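HAD-superfamily hydrolase, subfamily IA, variant 1 (Ehrlichia chaffeensis, PDB 3KZX) probably hydrolyses 2-phosphoglycolate to glycolate and phosphate, as a phosphatase of the HAD superfamily with a parallel-sheet core and a helical cap. Local coordinates at residues 109-114 / 223-228; 45-50 / 90-95; 148-153 / 169-174; 191-194 / 199-202; 60-65 / 72-77. All blocks are in the same frame, centred on the assembly; numbering follows the deposited sequence. Where two conformers were deposited one is given.

In the fold
Contacts 1, 3 and 4 belong to the core built on the parallel sheet, while contacts 2 and 5 lie in the helical region inserted after strand 27-30, consistent with a HAD cap. Contacts 3 and 4 pack helices against strands of the same sheet, centres 16 Å apart; contact 1 joins two helices 19 Å from contact 4, centre to centre. Contact 5 is nested in the chain loop closed by contact 2, and the two touch directly: Arg45 NH2 lies 2.6 Å from Ile65 O, and Tyr49 OH 2.8 Å from Asp63 OD1. In HAD phosphatases generally, the active site lies at the C-terminal ends of the sheet strands, between core and cap.

Contact 1 (109-114 / 223-228); sequences IELLDT and NFICQL
Thr114 OG1, on the side chain that meets Cys226 across the contact, accepts a hydrogen bond from Arg222 NE, one helical turn before Cys226. The same hydroxyl sits 3.0 Å from Glu110 O, which accepts from Thr114 N at 2.9 Å in the ordinary helical pattern. The methyl branch faces the other helix: CG2 is anti to the backbone N and comes to 3.6 Å from Cys226 SG, a van der Waals contact between methyl and sulfur. The polar and apolar branches of one threonine therefore both engage helix 218-229, through different residues. The two helices, 108-117 and 218-229, flank the parallel sheet of the Rossmann-like HAD core, and Leu111 also packs on Phe30 of strand 27-30. Deeper toward that sheet the interface is wholly apolar but thin. Leu111 CD1 and Ile225 CD1 approach to 4.4 Å, and the total area buried between the segments is a modest 113 Å². The backbones stay well apart, with Thr114 CA 8.2 Å from Cys226 CA, the gap being spanned by side chains. Leu111 also touches Ile221 and Arg222, about one turn before Ile225, and Phe218, a further turn back.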
# COMPACT_ATOMS: atom_id res chain seq x y z
N ILE A 109 -11.07 -5.87 -1.37
CA ILE A 109 -11.77 -6.27 -2.60
C ILE A 109 -13.17 -5.67 -2.69
O ILE A 109 -13.59 -5.22 -3.76
CB ILE A 109 -11.90 -7.81 -2.75
CG1 ILE A 109 -10.62 -8.39 -3.33
CG2 ILE A 109 -13.06 -8.16 -3.75
CD1 ILE A 109 -10.74 -8.63 -4.83
N GLU A 110 -13.92 -5.66 -1.58
CA GLU A 110 -15.25 -5.04 -1.59
C GLU A 110 -15.21 -3.58 -2.00
O GLU A 110 -16.07 -3.12 -2.77
CB GLU A 110 -15.95 -5.19 -0.25
CG GLU A 110 -16.38 -6.61 -0.02
CD GLU A 110 -16.49 -6.99 1.42
OE1 GLU A 110 -15.54 -7.61 1.95
OE2 GLU A 110 -17.56 -6.71 1.99
N LEU A 111 -14.20 -2.85 -1.52
CA LEU A 111 -14.03 -1.45 -1.91
C LEU A 111 -13.64 -1.28 -3.38
O LEU A 111 -14.23 -0.45 -4.12
CB LEU A 111 -13.00 -0.77 -0.98
CG LEU A 111 -12.60 0.61 -1.40
CD1 LEU A 111 -13.83 1.52 -1.41
CD2 LEU A 111 -11.47 1.16 -0.45
N LEU A 112 -12.65 -2.05 -3.85
CA LEU A 112 -12.31 -1.98 -5.26
C LEU A 112 -13.52 -2.25 -6.12
O LEU A 112 -13.77 -1.54 -7.11
CB LEU A 112 -11.16 -2.96 -5.61
CG LEU A 112 -9.83 -2.77 -4.85
CD1 LEU A 112 -8.89 -3.91 -5.14
CD2 LEU A 112 -9.14 -1.45 -5.22
N ASP A 113 -14.29 -3.28 -5.75
CA ASP A 113 -15.40 -3.68 -6.57
C ASP A 113 -16.52 -2.64 -6.55
O ASP A 113 -17.13 -2.38 -7.58
CB ASP A 113 -15.91 -5.07 -6.16
CG ASP A 113 -16.53 -5.80 -7.32
OD1 ASP A 113 -15.81 -6.14 -8.30
OD2 ASP A 113 -17.75 -5.95 -7.28
N THR A 114 -16.76 -2.03 -5.41
CA THR A 114 -17.70 -0.92 -5.31
C THR A 114 -17.27 0.26 -6.20
O THR A 114 -18.07 0.82 -6.93
CB THR A 114 -17.84 -0.47 -3.84
OG1 THR A 114 -18.60 -1.47 -3.16
CG2 THR A 114 -18.62 0.81 -3.72
N ASN A 223 -17.97 2.72 3.05
CA ASN A 223 -19.18 3.43 3.50
C ASN A 223 -19.10 4.94 3.25
O ASN A 223 -20.08 5.54 2.78
CB ASN A 223 -19.49 3.15 4.97
CG ASN A 223 -19.98 1.74 5.19
OD1 ASN A 223 -19.80 1.16 6.28
ND2 ASN A 223 -20.57 1.17 4.18
N PHE A 224 -17.95 5.53 3.53
CA PHE A 224 -17.73 6.96 3.33
C PHE A 224 -17.86 7.33 1.86
O PHE A 224 -18.57 8.27 1.51
CB PHE A 224 -16.35 7.32 3.85
CG PHE A 224 -15.98 8.77 3.69
CD1 PHE A 224 -16.61 9.75 4.44
CD2 PHE A 224 -14.94 9.13 2.85
CE1 PHE A 224 -16.23 11.08 4.34
CE2 PHE A 224 -14.54 10.46 2.75
CZ PHE A 224 -15.20 11.44 3.47
N ILE A 225 -17.24 6.56 0.98
CA ILE A 225 -17.31 6.88 -0.44
C ILE A 225 -18.73 6.63 -1.00
O ILE A 225 -19.26 7.44 -1.78
CB ILE A 225 -16.24 6.13 -1.25
CG1 ILE A 225 -14.84 6.61 -0.80
CG2 ILE A 225 -16.50 6.37 -2.77
CD1 ILE A 225 -13.67 5.94 -1.48
N CYS A 226 -19.37 5.55 -0.57
CA CYS A 226 -20.76 5.33 -0.96
C CYS A 226 -21.67 6.47 -0.50
O CYS A 226 -22.59 6.87 -1.21
CB CYS A 226 -21.30 4.01 -0.39
SG CYS A 226 -20.57 2.57 -1.19
N GLN A 227 -21.41 6.98 0.69
CA GLN A 227 -22.21 8.09 1.21
C GLN A 227 -22.00 9.34 0.34
O GLN A 227 -22.96 10.04 0.06
CB GLN A 227 -21.91 8.33 2.70
CG GLN A 227 -22.51 7.27 3.59
CD GLN A 227 -21.79 7.07 4.91
OE1 GLN A 227 -22.05 6.09 5.59
NE2 GLN A 227 -20.91 8.00 5.28
N LEU A 228 -20.77 9.57 -0.13
CA LEU A 228 -20.48 10.67 -1.04
C LEU A 228 -21.14 10.50 -2.40
O LEU A 228 -21.56 11.48 -3.00
CB LEU A 228 -18.97 10.87 -1.25
CG LEU A 228 -18.15 11.44 -0.09
CD1 LEU A 228 -16.65 11.29 -0.38
CD2 LEU A 228 -18.54 12.90 0.14

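Contact 2 (45-50 / 90-95); sequences RTTFYQ and ENSLEK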
# COMPACT_ATOMS: atom_id res chain seq x y z
N ARG A 45 9.87 -15.88 5.83
CA ARG A 45 10.91 -15.94 6.84
C ARG A 45 12.26 -15.53 6.28
O ARG A 45 13.02 -14.85 6.96
CB ARG A 45 11.01 -17.35 7.45
CG ARG A 45 9.79 -17.77 8.27
CD ARG A 45 9.94 -19.18 8.85
NE ARG A 45 8.79 -19.56 9.66
CZ ARG A 45 7.59 -19.86 9.17
NH1 ARG A 45 7.36 -19.83 7.85
NH2 ARG A 45 6.61 -20.18 9.99
N THR A 46 12.53 -15.93 5.03
CA THR A 46 13.81 -15.61 4.39
C THR A 46 14.03 -14.12 4.41
O THR A 46 15.10 -13.65 4.79
CB THR A 46 13.89 -16.13 2.96
OG1 THR A 46 13.63 -17.54 2.98
CG2 THR A 46 15.30 -15.91 2.37
N THR A 47 12.98 -13.37 4.06
CA THR A 47 13.04 -11.92 4.09
C THR A 47 13.28 -11.39 5.48
O THR A 47 14.12 -10.51 5.65
CB THR A 47 11.77 -11.28 3.54
OG1 THR A 47 11.54 -11.77 2.22
CG2 THR A 47 11.96 -9.76 3.47
N PHE A 48 12.58 -11.92 6.48
CA PHE A 48 12.80 -11.41 7.83
C PHE A 48 14.13 -11.86 8.45
O PHE A 48 14.70 -11.13 9.24
CB PHE A 48 11.60 -11.65 8.76
CG PHE A 48 11.16 -10.41 9.47
CD1 PHE A 48 11.84 -9.95 10.58
CD2 PHE A 48 10.07 -9.69 9.03
CE1 PHE A 48 11.46 -8.80 11.22
CE2 PHE A 48 9.68 -8.53 9.67
CZ PHE A 48 10.39 -8.09 10.76
N TYR A 49 14.63 -13.03 8.06
CA TYR A 49 15.99 -13.44 8.43
C TYR A 49 17.01 -12.40 7.97
O TYR A 49 17.88 -12.01 8.75
CB TYR A 49 16.35 -14.82 7.87
CG TYR A 49 15.73 -16.00 8.61
CD1 TYR A 49 15.80 -16.09 9.99
CD2 TYR A 49 15.12 -17.03 7.92
CE1 TYR A 49 15.25 -17.18 10.66
CE2 TYR A 49 14.56 -18.13 8.58
CZ TYR A 49 14.62 -18.19 9.95
OH TYR A 49 14.08 -19.29 10.61
N GLN A 50 16.89 -11.95 6.73
CA GLN A 50 17.80 -10.91 6.19
C GLN A 50 17.71 -9.63 7.00
O GLN A 50 18.72 -9.02 7.31
CB GLN A 50 17.47 -10.59 4.72
CG GLN A 50 17.87 -11.68 3.73
CD GLN A 50 17.14 -11.58 2.38
OE1 GLN A 50 16.18 -10.80 2.22
NE2 GLN A 50 17.59 -12.37 1.41
N GLU A 90 9.76 -3.41 4.90
CA GLU A 90 9.11 -2.81 3.72
C GLU A 90 10.12 -2.45 2.63
O GLU A 90 9.82 -2.62 1.43
CB GLU A 90 8.36 -1.52 4.07
CG GLU A 90 7.39 -1.08 2.95
CD GLU A 90 6.28 -0.14 3.44
OE1 GLU A 90 6.42 0.39 4.56
OE2 GLU A 90 5.29 0.07 2.71
N ASN A 91 11.26 -1.89 3.03
CA ASN A 91 12.33 -1.56 2.06
C ASN A 91 12.75 -2.79 1.23
O ASN A 91 12.91 -2.69 0.02
CB ASN A 91 13.55 -0.96 2.75
CG ASN A 91 13.35 0.48 3.23
OD1 ASN A 91 14.21 1.02 3.94
ND2 ASN A 91 12.23 1.10 2.88
N SER A 92 12.83 -3.93 1.89
CA SER A 92 13.30 -5.18 1.28
C SER A 92 12.25 -5.73 0.32
O SER A 92 12.59 -6.17 -0.79
CB SER A 92 13.60 -6.22 2.38
OG SER A 92 13.73 -7.53 1.84
N LEU A 93 11.00 -5.71 0.75
CA LEU A 93 9.86 -6.14 -0.07
C LEU A 93 9.74 -5.31 -1.33
O LEU A 93 9.44 -5.86 -2.38
CB LEU A 93 8.56 -6.04 0.71
CG LEU A 93 8.31 -6.97 1.92
CD1 LEU A 93 6.92 -6.69 2.55
CD2 LEU A 93 8.47 -8.45 1.51
N GLU A 94 9.94 -4.00 -1.22
CA GLU A 94 9.90 -3.13 -2.39
C GLU A 94 10.95 -3.48 -3.48
O GLU A 94 10.69 -3.33 -4.67
CB GLU A 94 10.09 -1.66 -2.00
CG GLU A 94 8.92 -1.08 -1.16
CD GLU A 94 9.19 0.34 -0.72
OE1 GLU A 94 10.35 0.80 -0.81
OE2 GLU A 94 8.22 1.03 -0.29
N LYS A 95 12.12 -3.90 -3.05
CA LYS A 95 13.19 -4.25 -3.97
C LYS A 95 13.25 -5.73 -4.39
O LYS A 95 14.08 -6.10 -5.23
CB LYS A 95 14.53 -3.89 -3.34
CG LYS A 95 14.78 -2.40 -3.22
CD LYS A 95 16.00 -2.16 -2.33
CE LYS A 95 16.47 -0.71 -2.38
NZ LYS A 95 17.92 -0.62 -1.97
O HOH W 1 12.09 -9.70 0.34
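Thr47 meets Ser92 and Leu93 where helix 45-54 crosses helix 82-95, two helices of the all-helical insertion that is consistent with the cap of a HAD phosphatase. The axes of the two short segments pass 10.2 Å apart at 126° between their N-to-C directions, so the helices run closer to antiparallel than to parallel, though strongly inclined. From the Thr47 backbone the CA-CB bond points toward the other helix, and at CB the side chain divides into an apolar and a polar branch. The methyl, CG2, is anti to the backbone N (OG1 at chi1 -56°), which carries it into the interface. In the Ser92 conformer described it lies 3.3 Å from Ser92 OG and 4.1 Å from Ser92 CB; Leu93 CD2 is 4.2 Å away, and CG2 meets the hydroxyl and the leucine methyl in directions about a right angle apart. The other branch, OG1, is linked to a water at 2.8 Å. That water is also 3.1 Å from Ser92 OG in this conformer, so it bridges the two hydroxyls; because Ser92 was deposited in two conformers, the bridge may not be permanently occupied. Thr47 also touches Tyr89, one turn earlier on helix 82-95, whose ring meets that of Phe48. On the outer side Gln50 approaches more loosely, its OE1 ending 4.1 Å from Ser92 OG, too far for a direct hydrogen bond.

Contact 3 (148-153 / 169-174); sequences SIIGSG and LTNINI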
# COMPACT_ATOMS: atom_id res chain seq x y z
N SER A 148 -4.09 2.51 -14.04
CA SER A 148 -2.67 2.83 -14.09
C SER A 148 -2.02 2.21 -12.87
O SER A 148 -2.58 2.30 -11.77
CB SER A 148 -2.46 4.34 -14.01
OG SER A 148 -1.08 4.66 -14.04
N ILE A 149 -0.85 1.60 -13.04
CA ILE A 149 -0.11 1.05 -11.91
C ILE A 149 1.30 1.57 -12.05
O ILE A 149 1.99 1.19 -13.01
CB ILE A 149 -0.09 -0.50 -11.92
CG1 ILE A 149 -1.50 -1.08 -11.69
CG2 ILE A 149 0.86 -1.05 -10.86
CD1 ILE A 149 -1.67 -2.53 -12.09
N ILE A 150 1.70 2.43 -11.10
CA ILE A 150 3.01 3.10 -11.05
C ILE A 150 3.83 2.57 -9.83
O ILE A 150 3.35 2.58 -8.69
CB ILE A 150 2.83 4.62 -10.91
CG1 ILE A 150 2.04 5.18 -12.11
CG2 ILE A 150 4.20 5.34 -10.78
CD1 ILE A 150 2.77 5.04 -13.47
N GLY A 151 5.02 2.07 -10.10
CA GLY A 151 5.97 1.64 -9.08
C GLY A 151 7.28 2.37 -9.24
O GLY A 151 7.43 3.23 -10.15
N SER A 152 8.26 2.04 -8.41
CA SER A 152 9.59 2.62 -8.62
C SER A 152 10.17 2.11 -9.95
O SER A 152 9.87 1.01 -10.38
CB SER A 152 10.57 2.32 -7.49
OG SER A 152 10.42 1.02 -7.02
N GLY A 153 10.97 2.96 -10.59
CA GLY A 153 11.54 2.66 -11.93
C GLY A 153 10.61 3.08 -13.05
O GLY A 153 10.99 3.05 -14.19
N LEU A 169 -2.07 9.91 -12.73
CA LEU A 169 -3.19 10.78 -13.15
C LEU A 169 -3.10 11.15 -14.63
O LEU A 169 -4.12 11.18 -15.32
CB LEU A 169 -3.28 12.04 -12.28
CG LEU A 169 -3.68 11.82 -10.82
CD1 LEU A 169 -3.45 13.11 -9.97
CD2 LEU A 169 -5.16 11.37 -10.70
N THR A 170 -1.88 11.37 -15.13
CA THR A 170 -1.67 11.54 -16.56
C THR A 170 -2.18 10.30 -17.32
O THR A 170 -2.92 10.43 -18.33
CB THR A 170 -0.21 11.87 -16.88
OG1 THR A 170 0.10 13.11 -16.29
CG2 THR A 170 0.07 11.96 -18.40
N ASN A 171 -1.85 9.10 -16.82
CA ASN A 171 -2.16 7.86 -17.54
C ASN A 171 -3.64 7.48 -17.45
O ASN A 171 -4.13 6.84 -18.37
CB ASN A 171 -1.35 6.68 -17.04
CG ASN A 171 0.16 6.85 -17.25
OD1 ASN A 171 0.97 6.15 -16.60
ND2 ASN A 171 0.55 7.77 -18.11
N ILE A 172 -4.34 7.89 -16.39
CA ILE A 172 -5.80 7.66 -16.30
C ILE A 172 -6.63 8.85 -16.83
O ILE A 172 -7.86 8.82 -16.78
CB ILE A 172 -6.24 7.28 -14.88
CG1 ILE A 172 -6.20 8.45 -13.90
CG2 ILE A 172 -5.39 6.06 -14.35
CD1 ILE A 172 -6.55 8.01 -12.48
N ASN A 173 -5.94 9.91 -17.30
CA ASN A 173 -6.58 11.10 -17.84
C ASN A 173 -7.54 11.83 -16.86
O ASN A 173 -8.67 12.18 -17.23
CB ASN A 173 -7.34 10.72 -19.13
CG ASN A 173 -7.59 11.89 -20.08
OD1 ASN A 173 -8.59 11.88 -20.86
ND2 ASN A 173 -6.70 12.88 -20.07
N ILE A 174 -7.09 12.05 -15.63
CA ILE A 174 -7.86 12.77 -14.62
C ILE A 174 -6.96 13.89 -14.07
O ILE A 174 -5.78 13.66 -13.76
CB ILE A 174 -8.28 11.80 -13.45
CG1 ILE A 174 -9.27 10.70 -13.96
CG2 ILE A 174 -8.87 12.59 -12.24
CD1 ILE A 174 -10.60 11.21 -14.43
O HOH W 2 -0.01 3.38 -15.96
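Ser148 packs against Asn171 and Ile172, joining the edge strand 148-152 of the Rossmann-like sheet to the last turn of helix 163-172, the helix that leads on to strand 180-184 in a crossover passing over two intervening strands. The van der Waals contacts are few and close. Ile172 CG2 lies 3.4 Å from Ser148 CB, tighter than usual for two carbons, and the same methyl is 3.8 Å from Ser148 N. With chi1 at 73°, CG2 of Ile172 lies opposite the carbonyl carbon, where it presses on Ser148 CB. Farther along the strand, the Ile150 CD1 methyl meets the amide oxygen Asn171 OD1 at 3.8 Å without a bond, the two side chains crossing at about a right angle, while Ile150 also packs on Pro164 and Ala168. Polar contact runs through water. Ser148 OG and Asn171 OD1 stand 3.6 Å apart, and one water donates to OD1 at 3.0 Å while touching OG as well; its distance to OG is so short that this second link is doubtful. Backbone bonds close the helix in a Schellman motif: Asn173 has positive phi (58°), and Ile174 N reaches back to Leu169 O at 3.1 Å.

Contact 4 (191-194 / 199-202); sequences QSAI and LPIK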
# COMPACT_ATOMS: atom_id res chain seq x y z
N GLN A 191 2.37 13.01 2.01
CA GLN A 191 3.14 14.13 1.46
C GLN A 191 3.06 14.14 -0.10
O GLN A 191 2.87 15.19 -0.71
CB GLN A 191 4.58 13.98 1.97
CG GLN A 191 5.58 14.95 1.38
CD GLN A 191 5.57 16.29 2.06
OE1 GLN A 191 6.11 17.26 1.51
NE2 GLN A 191 4.98 16.37 3.24
N SER A 192 3.18 12.98 -0.73
CA SER A 192 3.09 12.89 -2.18
C SER A 192 1.73 13.42 -2.64
O SER A 192 1.62 14.22 -3.60
CB SER A 192 3.34 11.43 -2.59
OG SER A 192 3.26 11.22 -3.98
N ALA A 193 0.68 12.99 -1.95
CA ALA A 193 -0.68 13.43 -2.29
C ALA A 193 -0.81 14.94 -2.23
O ALA A 193 -1.28 15.57 -3.18
CB ALA A 193 -1.67 12.80 -1.33
N ILE A 194 -0.37 15.52 -1.10
CA ILE A 194 -0.44 16.98 -0.87
C ILE A 194 0.37 17.74 -1.91
O ILE A 194 -0.14 18.70 -2.50
CB ILE A 194 0.01 17.34 0.55
CG1 ILE A 194 -0.97 16.79 1.59
CG2 ILE A 194 0.14 18.87 0.77
CD1 ILE A 194 -0.50 17.05 3.02
N LEU A 199 -6.08 14.75 -2.45
CA LEU A 199 -6.55 14.60 -1.09
C LEU A 199 -5.99 13.32 -0.51
O LEU A 199 -6.39 12.21 -0.92
CB LEU A 199 -8.09 14.52 -1.01
CG LEU A 199 -8.67 14.63 0.39
CD1 LEU A 199 -8.52 16.06 0.91
CD2 LEU A 199 -10.17 14.17 0.39
N PRO A 200 -5.15 13.45 0.51
CA PRO A 200 -4.74 12.25 1.23
C PRO A 200 -5.83 11.70 2.12
O PRO A 200 -6.53 12.47 2.76
CB PRO A 200 -3.56 12.75 2.05
CG PRO A 200 -3.90 14.18 2.36
CD PRO A 200 -4.70 14.68 1.17
N ILE A 201 -5.98 10.39 2.15
CA ILE A 201 -6.75 9.69 3.19
C ILE A 201 -5.79 8.68 3.86
O ILE A 201 -5.26 7.79 3.19
CB ILE A 201 -7.97 9.00 2.60
CG1 ILE A 201 -8.84 10.01 1.87
CG2 ILE A 201 -8.78 8.30 3.72
CD1 ILE A 201 -10.15 9.43 1.31
N LYS A 202 -5.53 8.85 5.15
CA LYS A 202 -4.64 7.95 5.88
C LYS A 202 -5.37 6.68 6.25
O LYS A 202 -6.47 6.73 6.86
CB LYS A 202 -4.06 8.61 7.13
CG LYS A 202 -3.02 7.74 7.89
CD LYS A 202 -2.52 8.41 9.15
CE LYS A 202 -3.29 7.98 10.43
NZ LYS A 202 -2.95 6.58 10.94
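The flat group that meets the helix is the Leu199-Pro200 peptide, with Ala193 CB over one face: it stands above the peptide plane, nearly over Pro200 N at 4.0 Å, and is 4.4 Å from Leu199 C. This is the packing of a helix on its following strand within the beta-alpha-beta unit of strand 180-184, helix 187-195 and strand 199-203, part of the parallel sheet of the HAD core. The puckered proline ring is touched by both helix residues: Pro200 CB is 3.9 Å from Ala193 CB, and Pro200 CG is 4.0 Å from Ile194 CG1. The small alanine allows a close approach, with Ala193 CA only 5.5 Å from Pro200 CA, and its methyl also touches Phe182 on the neighbouring strand. Strand alternation sorts the rest: the CB of Pro200 is directed at the helix, whereas those of Leu199 and Ile201 point away from it, where both side chains meet Phe181. Ile194 is exposed and borders the contact on its outer side. Its CG1 lies beside the backbone N, anti to the carbonyl carbon (chi1 -66°), and it is this methylene, rather than the terminal CD1, that rests nearest the proline ring.

Contact 5 (60-65 / 72-77); sequences IDLDSI and KYLITL
Leu62 to Ile65 form a type I beta turn, closed by Ile65 N to Leu62 O at 3.1 Å, which presents both end residues to helix 70-78. An Asx turn overlaps its start: Asp61 OD2 accepts from Asp63 N at 2.9 Å with an N-H...O angle of 150°, met nearly along the C-O axis of the carboxylate. The principal side-chain meeting is a CH-pi contact. Ile65 CD1 sits 3.3 Å from the centroid of the Tyr73 ring and only 4° off its normal, so one methyl stands over the centre of the face, nearly equidistant from all six ring carbons. In Tyr73, chi1 (-172°) carries the ring out toward the loop, the ring's turn about CB-CG brings one face under the methyl, and the two side chains cross at about a right angle. Leu62 fills in beside it: CD2 is 4.0 Å from Tyr73 CD2, approaching the ring obliquely, and also 4.0 Å from Leu74 CD2, a buried partner that the leucine side chain crosses nearly perpendicularly. At the far end Ile60 and Leu77 reach out tip to tip, with Ile60 CD1 3.8 Å from Leu77 CD2. Leu62 O has a second donor in Arg45 NE, which ties the turn back to helix 45-54, while Leu74 packs on Phe48 of that helix and on Trp82. This is a helix-loop-helix connection, its loop folded back on the helix it leads into, within an all-helical insertion consistent with the cap of HAD phosphatases.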
# COMPACT_ATOMS: atom_id res chain seq x y z
N ILE A 60 18.49 -16.52 15.44
CA ILE A 60 17.03 -16.56 15.58
C ILE A 60 16.46 -17.68 14.72
O ILE A 60 16.71 -17.72 13.52
CB ILE A 60 16.38 -15.21 15.16
CG1 ILE A 60 17.04 -14.03 15.88
CG2 ILE A 60 14.89 -15.22 15.44
CD1 ILE A 60 17.07 -14.15 17.40
N ASP A 61 15.71 -18.58 15.32
CA ASP A 61 15.07 -19.64 14.58
C ASP A 61 13.58 -19.36 14.58
O ASP A 61 12.93 -19.42 15.62
CB ASP A 61 15.38 -21.00 15.22
CG ASP A 61 14.85 -22.19 14.41
OD1 ASP A 61 15.14 -23.34 14.80
OD2 ASP A 61 14.18 -21.99 13.40
N LEU A 62 13.05 -19.05 13.41
CA LEU A 62 11.64 -18.81 13.19
C LEU A 62 11.00 -20.00 12.50
O LEU A 62 9.80 -19.99 12.23
CB LEU A 62 11.45 -17.57 12.28
CG LEU A 62 12.03 -16.26 12.78
CD1 LEU A 62 11.83 -15.17 11.74
CD2 LEU A 62 11.40 -15.87 14.13
N ASP A 63 11.80 -21.01 12.16
CA ASP A 63 11.32 -22.09 11.29
C ASP A 63 10.22 -22.92 11.95
O ASP A 63 9.36 -23.44 11.27
CB ASP A 63 12.44 -23.02 10.85
CG ASP A 63 13.35 -22.41 9.79
OD1 ASP A 63 12.99 -21.40 9.17
OD2 ASP A 63 14.43 -22.97 9.58
N SER A 64 10.26 -23.06 13.28
CA SER A 64 9.25 -23.84 14.00
C SER A 64 8.08 -22.98 14.50
O SER A 64 7.14 -23.47 15.07
CB SER A 64 9.91 -24.60 15.16
OG SER A 64 10.61 -23.74 16.06
N ILE A 65 8.14 -21.68 14.26
CA ILE A 65 7.07 -20.83 14.75
C ILE A 65 5.95 -20.75 13.71
O ILE A 65 6.19 -20.38 12.55
CB ILE A 65 7.59 -19.44 15.12
CG1 ILE A 65 8.66 -19.59 16.22
CG2 ILE A 65 6.46 -18.59 15.66
CD1 ILE A 65 9.20 -18.29 16.68
N LYS A 72 3.68 -11.54 16.44
CA LYS A 72 3.74 -11.30 17.90
C LYS A 72 5.06 -11.72 18.46
O LYS A 72 5.63 -11.05 19.31
CB LYS A 72 2.60 -11.98 18.66
CG LYS A 72 1.38 -11.04 18.80
CD LYS A 72 0.14 -11.73 19.37
CE LYS A 72 -1.12 -10.86 19.21
NZ LYS A 72 -1.49 -10.13 20.44
N TYR A 73 5.58 -12.83 17.97
CA TYR A 73 6.90 -13.27 18.40
C TYR A 73 7.97 -12.22 18.09
O TYR A 73 8.79 -11.90 18.97
CB TYR A 73 7.26 -14.59 17.76
CG TYR A 73 8.51 -15.21 18.29
CD1 TYR A 73 8.47 -16.05 19.40
CD2 TYR A 73 9.72 -15.02 17.66
CE1 TYR A 73 9.63 -16.65 19.88
CE2 TYR A 73 10.87 -15.60 18.13
CZ TYR A 73 10.83 -16.41 19.22
OH TYR A 73 11.99 -16.98 19.68
N LEU A 74 8.00 -11.72 16.85
CA LEU A 74 9.01 -10.73 16.45
C LEU A 74 8.86 -9.42 17.25
O LEU A 74 9.86 -8.81 17.64
CB LEU A 74 8.91 -10.42 14.96
CG LEU A 74 9.31 -11.54 13.99
CD1 LEU A 74 9.01 -11.17 12.53
CD2 LEU A 74 10.76 -11.93 14.16
N ILE A 75 7.63 -9.02 17.52
CA ILE A 75 7.40 -7.82 18.30
C ILE A 75 8.07 -7.92 19.64
O ILE A 75 8.74 -6.97 20.08
CB ILE A 75 5.90 -7.49 18.47
CG1 ILE A 75 5.32 -6.98 17.14
CG2 ILE A 75 5.70 -6.45 19.58
CD1 ILE A 75 3.81 -7.10 17.00
N THR A 76 7.93 -9.07 20.31
CA THR A 76 8.55 -9.22 21.63
C THR A 76 10.08 -9.36 21.54
O THR A 76 10.79 -8.95 22.46
CB THR A 76 7.98 -10.44 22.38
OG1 THR A 76 8.32 -11.63 21.67
CG2 THR A 76 6.47 -10.34 22.50
N LEU A 77 10.58 -9.95 20.46
CA LEU A 77 12.04 -10.13 20.29
C LEU A 77 12.70 -8.76 20.09
O LEU A 77 13.70 -8.43 20.74
CB LEU A 77 12.35 -11.01 19.06
CG LEU A 77 13.84 -11.12 18.61
CD1 LEU A 77 14.73 -11.75 19.70
CD2 LEU A 77 13.99 -11.87 17.26